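Chemotaxis protein CheX (Desulfovibrio desulfuricans subsp. desulfuricans str. G20, PDB 3HM4) probably acts as a chemotaxis phosphatase of the CheC-like CheX family, removing the phosphoryl group from phosphorylated CheY. Local coordinates at residues Ile140-Lys143 against Glu148-Val151. Numbering follows the deposited sequence.
Sequences IPFK and EFTV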
loop_
_atom_site.group_PDB
_atom_site.type_symbol
_atom_site.label_atom_id
_atom_site.label_comp_id
_atom_site.label_asym_id
_atom_site.label_seq_id
_atom_site.Cartn_x
_atom_site.Cartn_y
_atom_site.Cartn_z
ATOM N N ILE A 140 10.733 -6.358 11.094
ATOM C CA ILE A 140 10.734 -6.832 12.465
ATOM C C ILE A 140 9.757 -8.005 12.547
ATOM O O ILE A 140 8.549 -7.796 12.397
ATOM C CB ILE A 140 10.383 -5.771 13.497
ATOM C CG1 ILE A 140 11.202 -4.469 13.258
ATOM C CG2 ILE A 140 10.657 -6.385 14.917
ATOM C CD1 ILE A 140 10.510 -3.436 12.427
ATOM N N PRO A 141 10.256 -9.235 12.778
ATOM C CA PRO A 141 9.355 -10.374 12.854
ATOM C C PRO A 141 8.744 -10.452 14.258
ATOM O O PRO A 141 9.399 -10.070 15.234
ATOM C CB PRO A 141 10.268 -11.562 12.570
ATOM C CG PRO A 141 11.589 -11.125 13.222
ATOM C CD PRO A 141 11.646 -9.606 13.062
ATOM N N PHE A 142 7.524 -11.018 14.341
ATOM C CA PHE A 142 6.832 -11.165 15.610
ATOM C C PHE A 142 6.295 -12.567 15.765
ATOM O O PHE A 142 5.775 -13.166 14.813
ATOM C CB PHE A 142 5.597 -10.238 15.700
ATOM C CG PHE A 142 5.910 -8.800 16.026
ATOM C CD1 PHE A 142 6.475 -7.956 15.067
ATOM C CD2 PHE A 142 5.577 -8.278 17.263
ATOM C CE1 PHE A 142 6.736 -6.619 15.361
ATOM C CE2 PHE A 142 5.779 -6.946 17.565
ATOM C CZ PHE A 142 6.383 -6.105 16.596
ATOM N N LYS A 143 6.351 -13.038 17.013
ATOM C CA LYS A 143 5.580 -14.196 17.461
ATOM C C LYS A 143 4.343 -13.663 18.180
ATOM O O LYS A 143 4.339 -12.557 18.712
ATOM C CB LYS A 143 6.362 -15.029 18.467
ATOM C CG LYS A 143 7.559 -15.719 17.905
ATOM C CD LYS A 143 8.204 -16.683 18.939
ATOM C CE LYS A 143 8.707 -16.032 20.177
ATOM N NZ LYS A 143 9.781 -15.086 19.922
ATOM N N GLU A 148 2.394 -15.845 13.315
ATOM C CA GLU A 148 3.341 -14.757 13.128
ATOM C C GLU A 148 2.881 -13.658 12.201
ATOM O O GLU A 148 1.949 -13.812 11.414
ATOM C CB GLU A 148 4.652 -15.319 12.590
ATOM C CG GLU A 148 5.266 -16.313 13.544
ATOM C CD GLU A 148 6.513 -16.965 13.033
ATOM O OE1 GLU A 148 7.005 -16.635 11.923
ATOM O OE2 GLU A 148 7.065 -17.817 13.784
ATOM N N PHE A 149 3.557 -12.518 12.334
ATOM C CA PHE A 149 3.443 -11.426 11.372
ATOM C C PHE A 149 4.781 -10.702 11.379
ATOM O O PHE A 149 5.578 -10.870 12.296
ATOM C CB PHE A 149 2.242 -10.486 11.682
ATOM C CG PHE A 149 2.372 -9.661 12.944
ATOM C CD1 PHE A 149 2.989 -8.415 12.897
ATOM C CD2 PHE A 149 1.952 -10.141 14.177
ATOM C CE1 PHE A 149 3.107 -7.634 14.039
ATOM C CE2 PHE A 149 2.088 -9.384 15.298
ATOM C CZ PHE A 149 2.696 -8.120 15.245
ATOM N N THR A 150 4.960 -9.844 10.392
ATOM C CA THR A 150 6.151 -9.018 10.294
ATOM C C THR A 150 5.756 -7.586 9.963
ATOM O O THR A 150 4.912 -7.386 9.099
ATOM C CB THR A 150 7.110 -9.534 9.176
ATOM O OG1 THR A 150 7.602 -10.846 9.536
ATOM C CG2 THR A 150 8.325 -8.645 8.955
ATOM N N VAL A 151 6.372 -6.612 10.634
ATOM C CA VAL A 151 6.224 -5.185 10.346
ATOM C C VAL A 151 7.422 -4.769 9.525
ATOM O O VAL A 151 8.557 -5.188 9.816
ATOM C CB VAL A 151 6.217 -4.311 11.610
ATOM C CG1 VAL A 151 6.412 -2.791 11.282
ATOM C CG2 VAL A 151 4.942 -4.542 12.375
#
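Phe142 and Phe149, directly paired across an antiparallel β hairpin, lay their rings in an offset stack, the centroids 4.5 Å apart and the planes turned by 15°. Phe149 CZ lies over one face of the Phe142 ring, 3.4 Å from Phe142 CG, while Phe142 CB sits over a face of the Phe149 ring in a CH-pi contact, 3.7 Å from its centroid. The first torsion of Phe149 (chi1 68°) sets CG between its own backbone N and carbonyl carbon and brings the ring end toward the partner strand. Val151 CG2 lies in plane at the edge of the Phe149 ring and touches Phe142 CE1 obliquely.

In the backbone between them, Phe142 N donates to Phe149 O at 2.8 Å, but the return bond from Phe149 N to Phe142 O is weak at 3.4 Å. Ile140 and Val151 bond in both directions. Pro141 and Thr150 form the intervening non-hydrogen-bonded pair on the other face.

Helix 10-25 packs on the face carrying Ile140, Phe142, Phe149 and Val151, through Val14, Thr17 and Thr18, and Phe64 meets the Phe149 ring. Near the turn, where one backbone bond is weak, dispersion between the stacked rings probably helps hold the strands together.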